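Local coordinates for Lmo0181 protein (Listeria monocytogenes serovar 1/2a, PDB 5F7V), which binds the cyclic glucan cycloalternan as a membrane-anchored substrate-binding lipoprotein, probably handing the sugar to an ABC transporter for uptake, at residues Tyr18-Pro23 with Ala71-Tyr76; Asp112-Asp117 with Phe280-Ile285; Glu125-Val130 with Trp319-Thr324. All blocks are in the same frame, centred on the assembly; numbering follows the deposited sequence. Where two conformers were deposited one is given.

Contact 1 of 3, residues Tyr18-Pro23 with Ala71-Tyr76; sequences YQFSAP and AFELNY. With GLC (alpha-D-glucopyranose), chain B; GLC (alpha-D-glucopyranose), chain C.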
loop_
_atom_site.group_PDB
_atom_site.type_symbol
_atom_site.label_atom_id
_atom_site.label_comp_id
_atom_site.label_asym_id
_atom_site.label_seq_id
_atom_site.Cartn_x
_atom_site.Cartn_y
_atom_site.Cartn_z
ATOM N N TYR A 18 16.629 0.366 -8.016
ATOM C CA TYR A 18 15.625 1.416 -8.247
ATOM C C TYR A 18 14.498 1.131 -7.274
ATOM O O TYR A 18 14.070 -0.029 -7.151
ATOM C CB TYR A 18 15.203 1.285 -9.689
ATOM C CG TYR A 18 14.633 2.402 -10.493
ATOM C CD1 TYR A 18 15.408 3.255 -11.266
ATOM C CD2 TYR A 18 13.255 2.536 -10.564
ATOM C CE1 TYR A 18 14.833 4.243 -12.040
ATOM C CE2 TYR A 18 12.642 3.517 -11.313
ATOM C CZ TYR A 18 13.431 4.375 -12.061
ATOM O OH TYR A 18 12.701 5.309 -12.776
ATOM N N GLN A 19 14.049 2.131 -6.520
ATOM C CA GLN A 19 12.997 1.881 -5.508
ATOM C C GLN A 19 12.163 3.120 -5.212
ATOM O O GLN A 19 12.520 4.230 -5.607
ATOM C CB GLN A 19 13.641 1.313 -4.240
ATOM C CG GLN A 19 14.449 2.327 -3.428
ATOM C CD GLN A 19 13.599 3.027 -2.379
ATOM O OE1 GLN A 19 12.920 2.376 -1.586
ATOM N NE2 GLN A 19 13.672 4.348 -2.357
ATOM N N PHE A 20 11.065 2.893 -4.510
ATOM C CA PHE A 20 10.132 3.925 -4.084
ATOM C C PHE A 20 9.795 3.939 -2.617
ATOM O O PHE A 20 9.419 4.980 -2.130
ATOM C CB PHE A 20 8.796 3.854 -4.853
ATOM C CG PHE A 20 8.070 2.557 -4.646
ATOM C CD1 PHE A 20 7.234 2.355 -3.544
ATOM C CD2 PHE A 20 8.264 1.521 -5.524
ATOM C CE1 PHE A 20 6.656 1.101 -3.354
ATOM C CE2 PHE A 20 7.661 0.305 -5.359
ATOM C CZ PHE A 20 6.856 0.080 -4.260
ATOM N N SER A 21 9.881 2.812 -1.903
ATOM C CA SER A 21 9.203 2.784 -0.606
ATOM C C SER A 21 9.946 3.454 0.544
ATOM O O SER A 21 9.311 3.802 1.521
ATOM C CB SER A 21 8.840 1.346 -0.239
ATOM O OG SER A 21 9.962 0.549 0.103
ATOM N N ALA A 22 11.261 3.608 0.410
ATOM C CA ALA A 22 12.037 4.410 1.351
ATOM C C ALA A 22 12.062 5.863 0.838
ATOM O O ALA A 22 12.264 6.128 -0.376
ATOM C CB ALA A 22 13.489 3.966 1.402
ATOM N N PRO A 23 11.991 6.816 1.772
ATOM C CA PRO A 23 12.376 8.182 1.348
ATOM C C PRO A 23 13.801 8.252 0.772
ATOM O O PRO A 23 14.094 9.229 0.068
ATOM C CB PRO A 23 12.196 9.048 2.610
ATOM C CG PRO A 23 12.036 8.096 3.750
ATOM C CD PRO A 23 11.824 6.705 3.238
ATOM N N ALA A 71 18.364 -4.408 -10.069
ATOM C CA ALA A 71 17.370 -4.825 -9.103
ATOM C C ALA A 71 16.366 -3.683 -9.008
ATOM O O ALA A 71 16.757 -2.520 -9.073
ATOM C CB ALA A 71 18.012 -5.098 -7.766
ATOM N N PHE A 72 15.086 -3.987 -8.815
ATOM C CA PHE A 72 14.106 -2.927 -8.665
ATOM C C PHE A 72 12.916 -3.388 -7.860
ATOM O O PHE A 72 12.542 -4.552 -7.876
ATOM C CB PHE A 72 13.675 -2.351 -10.027
ATOM C CG PHE A 72 13.264 -3.350 -11.059
ATOM C CD1 PHE A 72 11.974 -3.787 -11.163
ATOM C CD2 PHE A 72 14.209 -3.855 -11.952
ATOM C CE1 PHE A 72 11.610 -4.691 -12.150
ATOM C CE2 PHE A 72 13.838 -4.759 -12.946
ATOM C CZ PHE A 72 12.518 -5.162 -13.052
ATOM N N GLU A 73 12.340 -2.418 -7.179
ATOM C CA GLU A 73 11.194 -2.638 -6.307
ATOM C C GLU A 73 9.911 -2.732 -7.120
ATOM O O GLU A 73 9.706 -2.005 -8.090
ATOM C CB GLU A 73 11.096 -1.498 -5.314
ATOM C CG GLU A 73 10.398 -1.888 -4.046
ATOM C CD GLU A 73 10.435 -0.821 -2.997
ATOM O OE1 GLU A 73 10.507 0.379 -3.341
ATOM O OE2 GLU A 73 10.353 -1.169 -1.794
ATOM N N LEU A 74 9.027 -3.618 -6.683
ATOM C CA LEU A 74 7.660 -3.760 -7.249
ATOM C C LEU A 74 6.726 -3.927 -6.099
ATOM O O LEU A 74 7.085 -4.436 -5.072
ATOM C CB LEU A 74 7.508 -4.971 -8.160
ATOM C CG LEU A 74 8.337 -4.882 -9.437
ATOM C CD1 LEU A 74 8.292 -6.226 -10.151
ATOM C CD2 LEU A 74 7.913 -3.778 -10.358
ATOM N N ASN A 75 5.515 -3.423 -6.296
ATOM C CA ASN A 75 4.426 -3.675 -5.359
ATOM C C ASN A 75 3.600 -4.870 -5.821
ATOM O O ASN A 75 3.694 -5.346 -6.949
ATOM C CB ASN A 75 3.613 -2.392 -5.076
ATOM C CG ASN A 75 2.908 -1.834 -6.276
ATOM O OD1 ASN A 75 3.037 -2.331 -7.363
ATOM N ND2 ASN A 75 2.201 -0.762 -6.045
ATOM N N TYR A 76 2.749 -5.339 -4.915
ATOM C CA TYR A 76 1.903 -6.486 -5.174
ATOM C C TYR A 76 1.070 -6.229 -6.414
ATOM O O TYR A 76 0.979 -7.080 -7.285
ATOM C CB TYR A 76 1.021 -6.696 -3.940
ATOM C CG TYR A 76 0.352 -8.055 -3.751
ATOM C CD1 TYR A 76 -0.151 -8.826 -4.797
ATOM C CD2 TYR A 76 0.169 -8.540 -2.473
ATOM C CE1 TYR A 76 -0.759 -10.035 -4.548
ATOM C CE2 TYR A 76 -0.409 -9.768 -2.213
ATOM C CZ TYR A 76 -0.891 -10.502 -3.273
ATOM O OH TYR A 76 -1.497 -11.709 -3.037
HETATM C C1 GLC B . 3.010 6.174 -0.948
HETATM C C2 GLC B . 2.697 4.718 -1.237
HETATM C C3 GLC B . 3.508 3.776 -0.363
HETATM C C4 GLC B . 4.977 4.095 -0.554
HETATM C C5 GLC B . 5.201 5.556 -0.142
HETATM C C6 GLC B . 6.665 5.970 -0.223
HETATM O O2 GLC B . 1.299 4.503 -1.044
HETATM O O3 GLC B . 3.355 2.436 -0.826
HETATM O O4 GLC B . 5.801 3.186 0.183
HETATM O O5 GLC B . 4.414 6.385 -1.000
HETATM O O6 GLC B . 7.022 6.034 -1.603
HETATM C C1 GLC C . 2.552 1.588 -0.032
HETATM C C2 GLC C . 3.111 0.184 -0.079
HETATM C C3 GLC C . 2.906 -0.415 -1.459
HETATM C C4 GLC C . 1.450 -0.288 -1.890
HETATM C C5 GLC C . 1.008 1.168 -1.824
HETATM C C6 GLC C . -0.474 1.353 -2.123
HETATM O O2 GLC C . 4.500 0.231 0.266
HETATM O O3 GLC C . 3.257 -1.794 -1.385
HETATM O O4 GLC C . 1.365 -0.698 -3.258
HETATM O O5 GLC C . 1.202 1.651 -0.476
HETATM O O6 GLC C . -0.727 2.745 -1.826
#
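The carboxylate of E73 lies over one face of the F20 ring, with OE1 3.3 Å from the ring plane over its centre and the two planes 34° apart. E73 reaches there because its CG is anti to the backbone N (chi1 -154°) and the chain beyond runs extended. OE1 is gripped twice: F20 N meets it at 2.8 Å nearly along the C-O axis, and S21 N bonds to its syn lone pair. The hydroxyl S21 OG donates to the syn lone pair of E73 OE2 at 2.6 Å, so both oxygens are engaged where strand 13-19 gives way to a loop. Upstream, strands 13-19 and 71-75 run as parallel neighbours in the central sheet of a periplasmic-binding-protein fold, with Y18 N bonded to A71 O (3.1 Å) and E73 N to Y18 O (2.9 Å). The loop backbone is further braced by Q19, whose amide pairs with A22 through both OE1 and NE2. At the sugar, the GLC of chain B donates from O6 to F20 O at 2.7 Å, while N75, its OD1 bonded to T78, offers ND2 to O4 of the GLC of chain C at 2.9 Å.

Contact 2 of 3, residues Asp112-Asp117 with Phe280-Ile285; sequences DAFKYD and FFANGI. With GLC (alpha-D-glucopyranose), chain C.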
loop_
_atom_site.group_PDB
_atom_site.type_symbol
_atom_site.label_atom_id
_atom_site.label_comp_id
_atom_site.label_asym_id
_atom_site.label_seq_id
_atom_site.Cartn_x
_atom_site.Cartn_y
_atom_site.Cartn_z
ATOM N N ASP A 112 4.260 -15.071 -1.404
ATOM C CA ASP A 112 3.496 -15.567 -2.553
ATOM C C ASP A 112 3.109 -14.480 -3.560
ATOM O O ASP A 112 2.781 -14.787 -4.715
ATOM C CB ASP A 112 2.232 -16.290 -2.095
ATOM C CG ASP A 112 2.488 -17.619 -1.391
ATOM O OD1 ASP A 112 3.629 -18.143 -1.449
ATOM O OD2 ASP A 112 1.504 -18.094 -0.769
ATOM N N ALA A 113 3.128 -13.226 -3.133
ATOM C CA ALA A 113 2.752 -12.109 -3.998
ATOM C C ALA A 113 3.637 -11.988 -5.218
ATOM O O ALA A 113 3.216 -11.382 -6.221
ATOM C CB ALA A 113 2.800 -10.809 -3.204
ATOM N N PHE A 114 4.834 -12.577 -5.154
ATOM C CA PHE A 114 5.847 -12.419 -6.183
ATOM C C PHE A 114 6.108 -13.706 -6.927
ATOM O O PHE A 114 7.172 -13.889 -7.484
ATOM C CB PHE A 114 7.114 -11.759 -5.623
ATOM C CG PHE A 114 6.781 -10.443 -4.981
ATOM C CD1 PHE A 114 6.531 -9.340 -5.764
ATOM C CD2 PHE A 114 6.627 -10.329 -3.608
ATOM C CE1 PHE A 114 6.121 -8.150 -5.218
ATOM C CE2 PHE A 114 6.228 -9.156 -3.058
ATOM C CZ PHE A 114 5.953 -8.072 -3.864
ATOM N N LYS A 115 5.108 -14.571 -6.913
ATOM C CA LYS A 115 5.124 -15.806 -7.681
ATOM C C LYS A 115 4.213 -15.644 -8.898
ATOM O O LYS A 115 3.121 -15.073 -8.780
ATOM C CB LYS A 115 4.650 -16.949 -6.785
ATOM C CG LYS A 115 4.778 -18.376 -7.290
ATOM C CD LYS A 115 4.440 -19.411 -6.221
ATOM C CE LYS A 115 4.356 -18.956 -4.763
ATOM N NZ LYS A 115 5.575 -18.776 -3.904
ATOM N N TYR A 116 4.694 -16.112 -10.037
ATOM C CA TYR A 116 3.968 -16.078 -11.291
ATOM C C TYR A 116 4.214 -17.408 -11.995
ATOM O O TYR A 116 5.359 -17.841 -12.126
ATOM C CB TYR A 116 4.440 -14.922 -12.168
ATOM C CG TYR A 116 3.879 -14.953 -13.570
ATOM C CD1 TYR A 116 2.527 -14.723 -13.801
ATOM C CD2 TYR A 116 4.701 -15.198 -14.655
ATOM C CE1 TYR A 116 1.998 -14.728 -15.081
ATOM C CE2 TYR A 116 4.181 -15.220 -15.942
ATOM C CZ TYR A 116 2.828 -14.994 -16.144
ATOM O OH TYR A 116 2.317 -14.994 -17.433
ATOM N N ASP A 117 3.127 -18.044 -12.423
ATOM C CA ASP A 117 3.163 -19.349 -13.106
ATOM C C ASP A 117 4.017 -20.365 -12.323
ATOM O O ASP A 117 4.846 -21.069 -12.907
ATOM C CB ASP A 117 3.715 -19.197 -14.534
ATOM C CG ASP A 117 2.699 -18.627 -15.529
ATOM O OD1 ASP A 117 1.583 -18.173 -15.166
ATOM O OD2 ASP A 117 3.025 -18.633 -16.744
ATOM N N PHE A 280 -3.986 -5.437 2.369
ATOM C CA PHE A 280 -2.712 -6.151 2.499
ATOM C C PHE A 280 -1.876 -5.802 1.286
ATOM O O PHE A 280 -2.247 -6.076 0.154
ATOM C CB PHE A 280 -2.930 -7.661 2.581
ATOM C CG PHE A 280 -1.652 -8.423 2.795
ATOM C CD1 PHE A 280 -1.180 -8.630 4.091
ATOM C CD2 PHE A 280 -0.901 -8.858 1.719
ATOM C CE1 PHE A 280 -0.000 -9.326 4.290
ATOM C CE2 PHE A 280 0.291 -9.524 1.922
ATOM C CZ PHE A 280 0.708 -9.740 3.195
ATOM N N PHE A 281 -0.743 -5.191 1.563
ATOM C CA PHE A 281 0.199 -4.772 0.518
ATOM C C PHE A 281 1.535 -5.430 0.789
ATOM O O PHE A 281 1.864 -5.768 1.905
ATOM C CB PHE A 281 0.298 -3.244 0.512
ATOM C CG PHE A 281 -0.956 -2.560 0.063
ATOM C CD1 PHE A 281 -1.475 -2.818 -1.203
ATOM C CD2 PHE A 281 -1.568 -1.629 0.861
ATOM C CE1 PHE A 281 -2.631 -2.196 -1.611
ATOM C CE2 PHE A 281 -2.734 -1.011 0.449
ATOM C CZ PHE A 281 -3.259 -1.281 -0.791
ATOM N N ALA A 282 2.329 -5.566 -0.253
ATOM C CA ALA A 282 3.680 -6.090 -0.120
ATOM C C ALA A 282 4.576 -5.551 -1.183
ATOM O O ALA A 282 4.137 -5.375 -2.316
ATOM C CB ALA A 282 3.712 -7.607 -0.188
ATOM N N ASN A 283 5.814 -5.254 -0.819
ATOM C CA ASN A 283 6.833 -4.887 -1.801
ATOM C C ASN A 283 7.848 -5.988 -1.949
ATOM O O ASN A 283 8.161 -6.659 -0.965
ATOM C CB ASN A 283 7.516 -3.611 -1.336
ATOM C CG ASN A 283 6.520 -2.455 -1.276
ATOM O OD1 ASN A 283 5.758 -2.261 -2.203
ATOM N ND2 ASN A 283 6.552 -1.673 -0.194
ATOM N N GLY A 284 8.356 -6.129 -3.157
ATOM C CA GLY A 284 9.327 -7.160 -3.508
ATOM C C GLY A 284 10.405 -6.556 -4.357
ATOM O O GLY A 284 10.223 -5.487 -4.945
ATOM N N ILE A 285 11.528 -7.241 -4.439
ATOM C CA ILE A 285 12.635 -6.820 -5.299
ATOM C C ILE A 285 12.813 -7.884 -6.354
ATOM O O ILE A 285 12.962 -9.068 -6.070
ATOM C CB ILE A 285 13.904 -6.577 -4.491
ATOM C CG1 ILE A 285 13.663 -5.474 -3.472
ATOM C CG2 ILE A 285 15.054 -6.284 -5.415
ATOM C CD1 ILE A 285 14.810 -5.254 -2.509
HETATM C C1 GLC C . 2.552 1.588 -0.032
HETATM C C2 GLC C . 3.111 0.184 -0.079
HETATM C C3 GLC C . 2.906 -0.415 -1.459
HETATM C C4 GLC C . 1.450 -0.288 -1.890
HETATM C C5 GLC C . 1.008 1.168 -1.824
HETATM C C6 GLC C . -0.474 1.353 -2.123
HETATM O O2 GLC C . 4.500 0.231 0.266
HETATM O O3 GLC C . 3.257 -1.794 -1.385
HETATM O O4 GLC C . 1.365 -0.698 -3.258
HETATM O O5 GLC C . 1.202 1.651 -0.476
HETATM O O6 GLC C . -0.727 2.745 -1.826
#
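A type I beta turn, D112 to K115, packs here against strand 278-287 of the mixed sheet in the binding-protein fold, and one aromatic ring carries most of the meeting. F114 leaves the turn with CG anti to its carbonyl carbon (chi1 -56°), which sends the ring tip first against the backbone of the strand. Its CZ comes within 3.2 Å of G284 N. The CA of G284 sits over one face in a CH-pi contact, 3.7 Å from the ring centroid and 20° off the normal, while A113 CB lies against the opposite face. A282 O approaches at the ring edge, near its plane. G284 has no side chain, so its CA and N lie directly against the ring. The remaining apolar touches are wider: A282 CB stands 4.1 Å from F114 CE2, and A113 CB is 4.5 Å from A282 CB. No hydrogen bond joins the two segments. Beyond F114 the contact loosens quickly, as K115 and Y116 turn off along the strand 115-116 and are partly exposed, and D117 is exposed. Within the turn, K115 NZ reaches back in a salt bridge to D112 OD1, from above the carboxylate plane; Q120 OE1 also bonds to K115 NZ. The other side of strand 278-287 faces the glucan. F281 lays one ring face against the GLC of chain C, with C6 above the ring centre, and N283, whose CB leaves the strand away from the turn, spans two neighbouring hydroxyls: O3 of that sugar donates to N283 OD1 at 2.7 Å, and N283 ND2 donates to its O2 at 2.8 Å.

Contact 3 of 3, residues Glu125-Val130 with Trp319-Thr324; sequences ESFSNV and WELPAT. With GLC (alpha-D-glucopyranose), chain C.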
loop_
_atom_site.group_PDB
_atom_site.type_symbol
_atom_site.label_atom_id
_atom_site.label_comp_id
_atom_site.label_asym_id
_atom_site.label_seq_id
_atom_site.Cartn_x
_atom_site.Cartn_y
_atom_site.Cartn_z
ATOM N N GLU A 125 10.197 -7.994 0.276
ATOM C CA GLU A 125 10.960 -7.010 1.041
ATOM C C GLU A 125 10.209 -6.515 2.264
ATOM O O GLU A 125 10.803 -6.303 3.332
ATOM C CB GLU A 125 11.277 -5.833 0.098
ATOM C CG GLU A 125 11.970 -4.694 0.763
ATOM C CD GLU A 125 11.824 -3.386 0.042
ATOM O OE1 GLU A 125 11.056 -3.372 -1.000
ATOM O OE2 GLU A 125 12.438 -2.428 0.500
ATOM N N SER A 126 8.914 -6.301 2.133
ATOM C CA SER A 126 8.125 -5.782 3.238
ATOM C C SER A 126 6.657 -6.054 2.982
ATOM O O SER A 126 6.239 -6.367 1.870
ATOM C CB SER A 126 8.342 -4.290 3.444
ATOM O OG SER A 126 7.815 -3.512 2.388
ATOM N N PHE A 127 5.835 -5.939 4.025
ATOM C CA PHE A 127 4.391 -5.937 3.852
ATOM C C PHE A 127 3.769 -4.887 4.763
ATOM O O PHE A 127 4.409 -4.386 5.713
ATOM C CB PHE A 127 3.791 -7.345 3.961
ATOM C CG PHE A 127 3.736 -7.892 5.357
ATOM C CD1 PHE A 127 4.823 -8.585 5.881
ATOM C CD2 PHE A 127 2.620 -7.733 6.166
ATOM C CE1 PHE A 127 4.825 -9.102 7.158
ATOM C CE2 PHE A 127 2.621 -8.246 7.447
ATOM C CZ PHE A 127 3.710 -8.930 7.921
ATOM N N SER A 128 2.529 -4.561 4.433
ATOM C CA SER A 128 1.879 -3.429 5.123
ATOM C C SER A 128 0.369 -3.473 4.966
ATOM O O SER A 128 -0.180 -4.274 4.212
ATOM C CB SER A 128 2.406 -2.114 4.518
ATOM O OG SER A 128 2.026 -1.961 3.167
ATOM N N ASN A 129 -0.298 -2.615 5.729
ATOM C CA ASN A 129 -1.750 -2.451 5.635
ATOM C C ASN A 129 -2.112 -1.032 5.999
ATOM O O ASN A 129 -1.260 -0.174 6.202
ATOM C CB ASN A 129 -2.458 -3.544 6.426
ATOM C CG ASN A 129 -2.129 -3.512 7.893
ATOM O OD1 ASN A 129 -1.494 -2.583 8.402
ATOM N ND2 ASN A 129 -2.544 -4.543 8.611
ATOM N N VAL A 130 -3.431 -0.823 5.958
ATOM C CA VAL A 130 -4.014 0.488 6.204
ATOM C C VAL A 130 -4.846 0.422 7.465
ATOM O O VAL A 130 -5.418 -0.597 7.807
ATOM C CB VAL A 130 -4.858 0.896 4.984
ATOM C CG1 VAL A 130 -5.788 2.090 5.261
ATOM C CG2 VAL A 130 -3.941 1.179 3.780
ATOM N N TRP A 319 9.398 1.030 9.367
ATOM C CA TRP A 319 9.302 1.082 7.903
ATOM C C TRP A 319 8.529 -0.113 7.385
ATOM O O TRP A 319 9.084 -1.101 6.942
ATOM C CB TRP A 319 10.690 1.241 7.300
ATOM C CG TRP A 319 10.676 1.285 5.807
ATOM C CD1 TRP A 319 9.631 1.605 4.985
ATOM C CD2 TRP A 319 11.777 0.955 4.960
ATOM N NE1 TRP A 319 10.042 1.509 3.686
ATOM C CE2 TRP A 319 11.349 1.101 3.632
ATOM C CE3 TRP A 319 13.095 0.549 5.198
ATOM C CZ2 TRP A 319 12.197 0.825 2.551
ATOM C CZ3 TRP A 319 13.923 0.303 4.112
ATOM C CH2 TRP A 319 13.470 0.442 2.809
ATOM N N GLU A 320 7.209 -0.018 7.488
ATOM C CA GLU A 320 6.307 -1.144 7.180
ATOM C C GLU A 320 6.693 -2.302 8.098
ATOM O O GLU A 320 7.106 -2.055 9.226
ATOM C CB GLU A 320 6.283 -1.493 5.702
ATOM C CG GLU A 320 5.860 -0.284 4.860
ATOM C CD GLU A 320 5.565 -0.590 3.417
ATOM O OE1 GLU A 320 5.765 -1.767 2.965
ATOM O OE2 GLU A 320 5.161 0.385 2.745
ATOM N N LEU A 321 6.543 -3.550 7.675
ATOM C CA LEU A 321 6.915 -4.737 8.439
ATOM C C LEU A 321 7.850 -5.562 7.596
ATOM O O LEU A 321 7.667 -5.673 6.401
ATOM C CB LEU A 321 5.652 -5.531 8.829
ATOM C CG LEU A 321 4.700 -4.856 9.825
ATOM C CD1 LEU A 321 3.411 -5.656 9.904
ATOM C CD2 LEU A 321 5.337 -4.708 11.182
ATOM N N PRO A 322 8.857 -6.170 8.222
ATOM C CA PRO A 322 9.733 -7.108 7.525
ATOM C C PRO A 322 8.996 -8.385 7.171
ATOM O O PRO A 322 7.972 -8.719 7.738
ATOM C CB PRO A 322 10.841 -7.347 8.535
ATOM C CG PRO A 322 10.116 -7.258 9.843
ATOM C CD PRO A 322 9.085 -6.185 9.680
ATOM N N ALA A 323 9.525 -9.069 6.175
ATOM C CA ALA A 323 8.968 -10.352 5.813
ATOM C C ALA A 323 9.085 -11.433 6.873
ATOM O O ALA A 323 8.238 -12.310 6.952
ATOM C CB ALA A 323 9.580 -10.822 4.533
ATOM N N THR A 324 10.146 -11.389 7.669
ATOM C CA THR A 324 10.331 -12.388 8.725
ATOM C C THR A 324 9.225 -12.252 9.781
ATOM O O THR A 324 8.902 -11.123 10.151
ATOM C CB THR A 324 11.745 -12.275 9.327
ATOM O OG1 THR A 324 12.713 -12.557 8.304
ATOM C CG2 THR A 324 11.898 -13.283 10.478
HETATM C C1 GLC C . 2.552 1.588 -0.032
HETATM C C2 GLC C . 3.111 0.184 -0.079
HETATM C C3 GLC C . 2.906 -0.415 -1.459
HETATM C C4 GLC C . 1.450 -0.288 -1.890
HETATM C C5 GLC C . 1.008 1.168 -1.824
HETATM C C6 GLC C . -0.474 1.353 -2.123
HETATM O O2 GLC C . 4.500 0.231 0.266
HETATM O O3 GLC C . 3.257 -1.794 -1.385
HETATM O O4 GLC C . 1.365 -0.698 -3.258
HETATM O O5 GLC C . 1.202 1.651 -0.476
HETATM O O6 GLC C . -0.727 2.745 -1.826
HETATM O O HOH W 1 11.921 -8.064 4.954
HETATM O O HOH W 2 3.843 -2.958 1.372
#
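With CG anti to the carbonyl carbon (chi1 -58°) and an extended chain beyond, E320 carries its carboxylate across to S126 and the glucan, while S126 holds OG between its backbone N and carbonyl carbon (chi1 68°), facing that group. S126 OG donates to E320 OE1 at 2.8 Å, arriving 37° out of the carboxylate plane. E320 OE2 accepts a hydrogen bond from O2 of the GLC of chain C at 2.6 Å. A water also donates to E320 OE1 and links it to S128 OG and O3 of that sugar. The backbone evidence for strand pairing is the antiparallel hydrogen-bonded pair F127 with L321: F127 N to L321 O and L321 N to F127 O are both 3.0 Å. On the same face of the sheet, L321 CB lies over the F127 ring in a CH-pi contact, 4.1 Å from its centroid, and L321 CD1 packs on F127 CE2. E125 and S126 form a classic beta bulge opposite N283. The short, weakly bonded strand 321-322 borders strand 119-135, which pairs with strand 278-287; helix 308-316 packs on P322 and, through R314, forms a salt bridge with E125, and helix 27-39 packs on W319.

The three contacts lie 12 to 13 Å apart between centres, all in one mixed sheet. Strands 71-75, 278-287 and 119-135 are consecutive neighbours, so contact 1 joins contact 2 through L74 N to G284 O (2.8 Å), and contact 2 joins contact 3 through E125 N to N283 O (2.7 Å). Along the chain, contact 1 closes before the other two open, whereas contacts 2 and 3 interleave. Between contacts 1 and 3, E73 OE2 and E125 OE1 approach to 2.4 Å, consistent with a shared proton. All three reach the GLC of chain C, so residues distant in sequence assemble one cycloalternan site.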